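Local coordinates for glutathione S-transferase (Legionella pneumophila subsp. pneumophila str. Philadelphia 1, PDB 3NIV), which probably acts as a zeta-class glutathione S-transferase that isomerises maleylacetoacetate, at residues A100-A104 against C105-P109; Q129-E132 against W133-W137. All coordinates share one frame; numbering follows the deposited sequence.

Contact 1 (A100-A104 against C105-P109)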
ATOM      1  N   ALA A 100      -8.599  -1.534   2.639  1.00 24.84           N
ATOM      2  CA  ALA A 100      -8.168  -1.034   1.352  1.00 25.10           C
ATOM      3  C   ALA A 100      -6.719  -1.458   1.072  1.00 25.63           C
ATOM      4  O   ALA A 100      -6.353  -1.699  -0.069  1.00 25.33           O
ATOM      5  CB  ALA A 100      -8.305   0.464   1.306  1.00 26.39           C
ATOM      6  N   LEU A 101      -5.907  -1.569   2.117  1.00 23.62           N
ATOM      7  CA  LEU A 101      -4.516  -1.991   1.956  1.00 25.41           C
ATOM      8  C   LEU A 101      -4.405  -3.476   1.624  1.00 26.50           C
ATOM      9  O   LEU A 101      -3.525  -3.899   0.869  1.00 23.63           O
ATOM     10  CB  LEU A 101      -3.713  -1.676   3.218  1.00 23.44           C
ATOM     11  CG  LEU A 101      -3.640  -0.175   3.538  1.00 25.60           C
ATOM     12  CD1 LEU A 101      -2.886   0.117   4.854  1.00 24.18           C
ATOM     13  CD2 LEU A 101      -3.040   0.594   2.367  1.00 19.22           C
ATOM     14  N   ILE A 102      -5.300  -4.271   2.197  1.00 25.20           N
ATOM     15  CA  ILE A 102      -5.342  -5.684   1.867  1.00 26.25           C
ATOM     16  C   ILE A 102      -5.396  -5.865   0.346  1.00 26.40           C
ATOM     17  O   ILE A 102      -4.785  -6.768  -0.206  1.00 25.20           O
ATOM     18  CB  ILE A 102      -6.555  -6.346   2.483  1.00 24.06           C
ATOM     19  CG1 ILE A 102      -6.352  -6.503   3.990  1.00 25.97           C
ATOM     20  CG2 ILE A 102      -6.845  -7.691   1.783  1.00 25.04           C
ATOM     21  CD1 ILE A 102      -7.458  -7.289   4.689  1.00 26.84           C
ATOM     22  N   VAL A 103      -6.129  -4.987  -0.323  1.00 22.87           N
ATOM     23  CA  VAL A 103      -6.294  -5.079  -1.764  1.00 26.06           C
ATOM     24  C   VAL A 103      -5.090  -4.475  -2.438  1.00 26.95           C
ATOM     25  O   VAL A 103      -4.478  -5.079  -3.299  1.00 29.48           O
ATOM     26  CB  VAL A 103      -7.531  -4.287  -2.230  1.00 26.41           C
ATOM     27  CG1 VAL A 103      -7.461  -4.009  -3.721  1.00 26.29           C
ATOM     28  CG2 VAL A 103      -8.821  -5.007  -1.834  1.00 22.28           C
ATOM     29  N   ALA A 104      -4.748  -3.269  -2.014  1.00 27.75           N
ATOM     30  CA  ALA A 104      -3.700  -2.502  -2.648  1.00 29.09           C
ATOM     31  C   ALA A 104      -2.280  -2.943  -2.275  1.00 29.11           C
ATOM     32  O   ALA A 104      -1.335  -2.564  -2.949  1.00 32.63           O
ATOM     33  CB  ALA A 104      -3.896  -1.029  -2.352  1.00 27.15           C
ATOM     34  N   CYS A 105      -2.125  -3.737  -1.221  1.00 27.13           N
ATOM     35  CA  CYS A 105      -0.791  -4.184  -0.796  1.00 32.03           C
ATOM     36  C   CYS A 105      -0.629  -5.689  -0.860  1.00 33.68           C
ATOM     37  O   CYS A 105       0.431  -6.188  -1.223  1.00 33.70           O
ATOM     38  CB  CYS A 105      -0.480  -3.737   0.638  1.00 32.17           C
ATOM     39  SG  CYS A 105       0.019  -2.015   0.805  1.00 41.59           S
ATOM     40  N   ASP A 106      -1.681  -6.409  -0.484  1.00 31.31           N
ATOM     41  CA  ASP A 106      -1.603  -7.858  -0.359  1.00 31.67           C
ATOM     42  C   ASP A 106      -2.207  -8.579  -1.543  1.00 29.41           C
ATOM     43  O   ASP A 106      -2.269  -9.803  -1.543  1.00 33.71           O
ATOM     44  CB  ASP A 106      -2.314  -8.339   0.913  1.00 31.24           C
ATOM     45  CG  ASP A 106      -1.691  -7.779   2.188  1.00 36.70           C
ATOM     46  OD1 ASP A 106      -0.639  -7.100   2.103  1.00 34.26           O
ATOM     47  OD2 ASP A 106      -2.265  -8.021   3.274  1.00 36.31           O
HETATM   48  N   MSE A 107      -2.678  -7.836  -2.538  1.00 28.31           N
HETATM   49  CA  MSE A 107      -3.326  -8.477  -3.685  1.00 30.79           C
HETATM   50  C   MSE A 107      -2.858  -7.900  -5.019  1.00 30.43           C
HETATM   51  O   MSE A 107      -2.196  -8.582  -5.806  1.00 28.39           O
HETATM   52  CB  MSE A 107      -4.847  -8.373  -3.607  1.00 28.80           C
HETATM   53  CG  MSE A 107      -5.500  -8.940  -2.343  1.00 30.73           C
HETATM   54 SE   MSE A 107      -7.498  -8.914  -2.478  1.00 46.76          SE
HETATM   55  CE  MSE A 107      -7.637  -9.877  -4.171  1.00 33.07           C
ATOM     56  N   HIS A 108      -3.205  -6.647  -5.282  1.00 28.04           N
ATOM     57  CA  HIS A 108      -2.890  -6.079  -6.578  1.00 29.23           C
ATOM     58  C   HIS A 108      -1.412  -6.182  -6.972  1.00 30.16           C
ATOM     59  O   HIS A 108      -1.110  -6.606  -8.077  1.00 29.35           O
ATOM     60  CB  HIS A 108      -3.384  -4.646  -6.718  1.00 28.93           C
ATOM     61  CG  HIS A 108      -3.424  -4.180  -8.140  1.00 34.40           C
ATOM     62  ND1 HIS A 108      -3.877  -4.984  -9.168  1.00 35.96           N
ATOM     63  CD2 HIS A 108      -3.069  -3.003  -8.710  1.00 31.96           C
ATOM     64  CE1 HIS A 108      -3.788  -4.323 -10.310  1.00 37.27           C
ATOM     65  NE2 HIS A 108      -3.314  -3.116 -10.058  1.00 35.67           N
ATOM     66  N   PRO A 109      -0.490  -5.800  -6.071  1.00 31.16           N
ATOM     67  CA  PRO A 109       0.931  -5.840  -6.449  1.00 29.43           C
ATOM     68  C   PRO A 109       1.363  -7.179  -7.037  1.00 29.05           C
ATOM     69  O   PRO A 109       2.120  -7.198  -8.011  1.00 27.45           O
ATOM     70  CB  PRO A 109       1.656  -5.590  -5.126  1.00 28.50           C
ATOM     71  CG  PRO A 109       0.676  -4.800  -4.318  1.00 29.81           C
ATOM     72  CD  PRO A 109      -0.694  -5.263  -4.711  1.00 27.64           C
TER
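Leu101 O receives two amide groups from the following turn. Cys105 N lies at 2.5 Å from Leu101 O, bent to 137° at the hydrogen, a separation so short that its exact value is doubtful, and Asp106 N reaches the same Leu101 O weakly at 3.4 Å. Asp106 N also makes a weak bond to Ile102 O at 3.1 Å, so this amide is shared between two carbonyls. The next carbonyl is held more firmly: His108 N points at Val103 O over 2.8 Å and almost perfectly straight, at 177°, with the donor nearly on the line of the carbonyl bond. Met107 N adds a weak second bond to the same oxygen.

A bond from residue i+5 back to residue i defines a pi-turn, and here it lies at the junction of helix 90-106 and helix 108-111, in the all-helical C-terminal half of the glutathione S-transferase fold. Pro109, which has no N-H, brings its ring up to the next carbonyl instead, with CD 3.3 Å from Ala104 O.

Side-chain packing follows the same turn. The selenomethionine at Met107 starts across Ile102 O, with CG 3.1 Å from that oxygen, and runs on extended to SE, which passes Val103 CG2 at 4.2 Å; the bend at chi3 (54°) then turns the terminal CE aside. Beyond it lie Leu138 and Phe142 of helix 127-149. On another side, Cys105 SG packs on Leu101 CD2 at 4.3 Å, beside the interface where Cys105 of the second subunit approaches; an interchain disulfide through this cysteine has been seen in the protein. Asp106 also faces that interface, its OD2 hydrogen-bonded to Gln68 NE2 of the second subunit.

Contact 2 (Q129-E132 against W133-W137)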
ATOM      1  N   GLN A 129      -0.443 -21.735 -15.455  1.00 40.66           N
ATOM      2  CA  GLN A 129       0.410 -21.329 -14.352  1.00 37.44           C
ATOM      3  C   GLN A 129       0.144 -19.883 -13.940  1.00 36.18           C
ATOM      4  O   GLN A 129      -0.052 -19.593 -12.762  1.00 36.92           O
ATOM      5  CB  GLN A 129       1.875 -21.541 -14.710  1.00 36.89           C
ATOM      6  CG  GLN A 129       2.178 -22.975 -15.123  1.00 40.92           C
ATOM      7  CD  GLN A 129       3.649 -23.213 -15.440  1.00 39.31           C
ATOM      8  OE1 GLN A 129       4.288 -22.413 -16.119  1.00 38.10           O
ATOM      9  NE2 GLN A 129       4.187 -24.320 -14.947  1.00 37.97           N
ATOM     10  N   VAL A 130       0.118 -18.971 -14.902  1.00 34.03           N
ATOM     11  CA  VAL A 130      -0.197 -17.597 -14.562  1.00 32.00           C
ATOM     12  C   VAL A 130      -1.569 -17.507 -13.886  1.00 35.52           C
ATOM     13  O   VAL A 130      -1.751 -16.736 -12.943  1.00 32.93           O
ATOM     14  CB  VAL A 130      -0.117 -16.664 -15.780  1.00 35.05           C
ATOM     15  CG1 VAL A 130      -0.545 -15.249 -15.398  1.00 33.27           C
ATOM     16  CG2 VAL A 130       1.297 -16.654 -16.335  1.00 32.01           C
ATOM     17  N   LEU A 131      -2.522 -18.308 -14.353  1.00 34.55           N
ATOM     18  CA  LEU A 131      -3.860 -18.309 -13.769  1.00 34.87           C
ATOM     19  C   LEU A 131      -3.895 -18.849 -12.346  1.00 35.30           C
ATOM     20  O   LEU A 131      -4.638 -18.350 -11.496  1.00 33.65           O
ATOM     21  CB  LEU A 131      -4.820 -19.124 -14.631  1.00 40.79           C
ATOM     22  CG  LEU A 131      -5.640 -18.297 -15.611  1.00 45.35           C
ATOM     23  CD1 LEU A 131      -6.546 -17.323 -14.841  1.00 38.56           C
ATOM     24  CD2 LEU A 131      -4.709 -17.566 -16.584  1.00 44.24           C
ATOM     25  N   GLU A 132      -3.112 -19.886 -12.090  1.00 34.40           N
ATOM     26  CA  GLU A 132      -3.074 -20.472 -10.759  1.00 37.43           C
ATOM     27  C   GLU A 132      -2.464 -19.498  -9.742  1.00 36.14           C
ATOM     28  O   GLU A 132      -2.987 -19.320  -8.642  1.00 32.48           O
ATOM     29  CB  GLU A 132      -2.291 -21.780 -10.787  1.00 43.78           C
ATOM     30  CG  GLU A 132      -2.419 -22.582  -9.518  1.00 48.47           C
ATOM     31  CD  GLU A 132      -2.077 -24.040  -9.725  1.00 59.82           C
ATOM     32  OE1 GLU A 132      -1.576 -24.656  -8.758  1.00 57.01           O
ATOM     33  OE2 GLU A 132      -2.306 -24.563 -10.847  1.00 59.22           O
ATOM     34  N   TRP A 133      -1.358 -18.870 -10.130  1.00 33.72           N
ATOM     35  CA  TRP A 133      -0.746 -17.799  -9.363  1.00 31.74           C
ATOM     36  C   TRP A 133      -1.780 -16.712  -9.099  1.00 31.48           C
ATOM     37  O   TRP A 133      -2.070 -16.360  -7.944  1.00 28.56           O
ATOM     38  CB  TRP A 133       0.439 -17.231 -10.161  1.00 31.29           C
ATOM     39  CG  TRP A 133       1.080 -15.955  -9.651  1.00 27.12           C
ATOM     40  CD1 TRP A 133       0.712 -14.677  -9.945  1.00 28.15           C
ATOM     41  CD2 TRP A 133       2.246 -15.852  -8.815  1.00 27.04           C
ATOM     42  NE1 TRP A 133       1.560 -13.781  -9.326  1.00 28.07           N
ATOM     43  CE2 TRP A 133       2.513 -14.480  -8.634  1.00 25.29           C
ATOM     44  CE3 TRP A 133       3.088 -16.788  -8.205  1.00 30.20           C
ATOM     45  CZ2 TRP A 133       3.579 -14.020  -7.861  1.00 26.75           C
ATOM     46  CZ3 TRP A 133       4.147 -16.332  -7.435  1.00 31.97           C
ATOM     47  CH2 TRP A 133       4.381 -14.955  -7.268  1.00 30.33           C
ATOM     48  N   TYR A 134      -2.333 -16.194 -10.186  1.00 28.92           N
ATOM     49  CA  TYR A 134      -3.240 -15.063 -10.134  1.00 27.49           C
ATOM     50  C   TYR A 134      -4.438 -15.348  -9.232  1.00 29.88           C
ATOM     51  O   TYR A 134      -4.863 -14.494  -8.447  1.00 26.46           O
ATOM     52  CB  TYR A 134      -3.701 -14.722 -11.542  1.00 28.16           C
ATOM     53  CG  TYR A 134      -4.298 -13.353 -11.666  1.00 28.30           C
ATOM     54  CD1 TYR A 134      -5.482 -13.032 -11.020  1.00 27.87           C
ATOM     55  CD2 TYR A 134      -3.692 -12.387 -12.445  1.00 26.06           C
ATOM     56  CE1 TYR A 134      -6.038 -11.775 -11.135  1.00 29.02           C
ATOM     57  CE2 TYR A 134      -4.246 -11.130 -12.574  1.00 30.07           C
ATOM     58  CZ  TYR A 134      -5.416 -10.826 -11.911  1.00 28.95           C
ATOM     59  OH  TYR A 134      -5.962  -9.571 -12.023  1.00 28.58           O
ATOM     60  N   HIS A 135      -4.966 -16.560  -9.343  1.00 29.69           N
ATOM     61  CA  HIS A 135      -6.127 -16.975  -8.567  1.00 31.41           C
ATOM     62  C   HIS A 135      -5.754 -17.193  -7.107  1.00 30.30           C
ATOM     63  O   HIS A 135      -6.584 -17.029  -6.199  1.00 28.42           O
ATOM     64  CB  HIS A 135      -6.727 -18.255  -9.168  1.00 30.12           C
ATOM     65  CG  HIS A 135      -7.617 -18.012 -10.350  1.00 32.61           C
ATOM     66  ND1 HIS A 135      -8.515 -18.951 -10.815  1.00 33.26           N
ATOM     67  CD2 HIS A 135      -7.766 -16.925 -11.146  1.00 32.24           C
ATOM     68  CE1 HIS A 135      -9.164 -18.462 -11.855  1.00 32.73           C
ATOM     69  NE2 HIS A 135      -8.731 -17.236 -12.078  1.00 35.45           N
ATOM     70  N   HIS A 136      -4.498 -17.567  -6.883  1.00 29.77           N
ATOM     71  CA  HIS A 136      -4.013 -17.796  -5.526  1.00 30.97           C
ATOM     72  C   HIS A 136      -4.098 -16.543  -4.654  1.00 29.25           C
ATOM     73  O   HIS A 136      -4.532 -16.601  -3.508  1.00 26.89           O
ATOM     74  CB  HIS A 136      -2.574 -18.305  -5.537  1.00 31.58           C
ATOM     75  CG  HIS A 136      -1.972 -18.389  -4.174  1.00 32.69           C
ATOM     76  ND1 HIS A 136      -2.541 -19.125  -3.157  1.00 32.21           N
ATOM     77  CD2 HIS A 136      -0.865 -17.813  -3.648  1.00 31.08           C
ATOM     78  CE1 HIS A 136      -1.809 -19.003  -2.066  1.00 30.95           C
ATOM     79  NE2 HIS A 136      -0.785 -18.215  -2.337  1.00 31.90           N
ATOM     80  N   TRP A 137      -3.685 -15.408  -5.202  1.00 27.95           N
ATOM     81  CA  TRP A 137      -3.674 -14.185  -4.418  1.00 28.62           C
ATOM     82  C   TRP A 137      -5.078 -13.632  -4.320  1.00 27.93           C
ATOM     83  O   TRP A 137      -5.408 -12.932  -3.358  1.00 27.34           O
ATOM     84  CB  TRP A 137      -2.677 -13.159  -4.974  1.00 25.42           C
ATOM     85  CG  TRP A 137      -1.311 -13.743  -5.116  1.00 26.40           C
ATOM     86  CD1 TRP A 137      -0.608 -13.898  -6.264  1.00 26.62           C
ATOM     87  CD2 TRP A 137      -0.500 -14.296  -4.073  1.00 29.02           C
ATOM     88  NE1 TRP A 137       0.591 -14.493  -6.009  1.00 25.92           N
ATOM     89  CE2 TRP A 137       0.688 -14.754  -4.673  1.00 26.51           C
ATOM     90  CE3 TRP A 137      -0.658 -14.437  -2.687  1.00 27.65           C
ATOM     91  CZ2 TRP A 137       1.715 -15.341  -3.944  1.00 26.45           C
ATOM     92  CZ3 TRP A 137       0.354 -15.025  -1.964  1.00 24.44           C
ATOM     93  CH2 TRP A 137       1.527 -15.475  -2.593  1.00 28.55           C
TER
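Val130 O lies at the edge of the Trp133 indole, close to its plane, while one face of that indole receives Trp137 NE1, 3.3 Å above the centre of the Trp133 ring. The Trp137 indole in turn has Trp133 CD1 in plane at its edge and His136 CD2 over one face, offset toward the rim. One turn on from Leu131, the His135 imidazole lies alongside that leucine, pointing the same way, with Leu131 CD1 3.5 Å from His135 NE2. With CG set beside the backbone N (chi1 -81°), the ring is carried back over the preceding turn. NE2 is held by Phe181 O, and Phe183 meets the imidazole edge-to-face.

Four successive alpha-helical i to i+4 bonds run beneath these groups, the straightest from Trp133 N to Gln129 O (3.0 Å, 177°). Tyr134 directs its ring elsewhere, to a stack with Phe181.

Trp133 packs against Val115, Leu116 and Leu119 of helix 113-123, and its NE1 is bonded to Leu110 O of helix 108-111; Arg118 of the second subunit packs on Glu132, Trp133 and His136, so this stretch of helix 127-149 is wedged between its own chain's helices and the partner subunit.

In the fold
Contacts 1 and 2 lie in series along the C-terminal helical half, their centres 15 Å apart, and meet where Met107 CE packs 3.9 Å from Trp137 O. Contact 1 is the more central, about 9 Å from the centre of the chain against about 19 Å for the centre of contact 2. Both border the dimer interface: Arg114 of the second subunit packs on Asp106 in the first and on Trp137 in the second. Contact 1 also faces the thioredoxin-like half, with His108 touching Thr12 and Arg16 of helix 12-23, whose start in zeta-class relatives helps form the glutathione site, so it probably lies nearer that site.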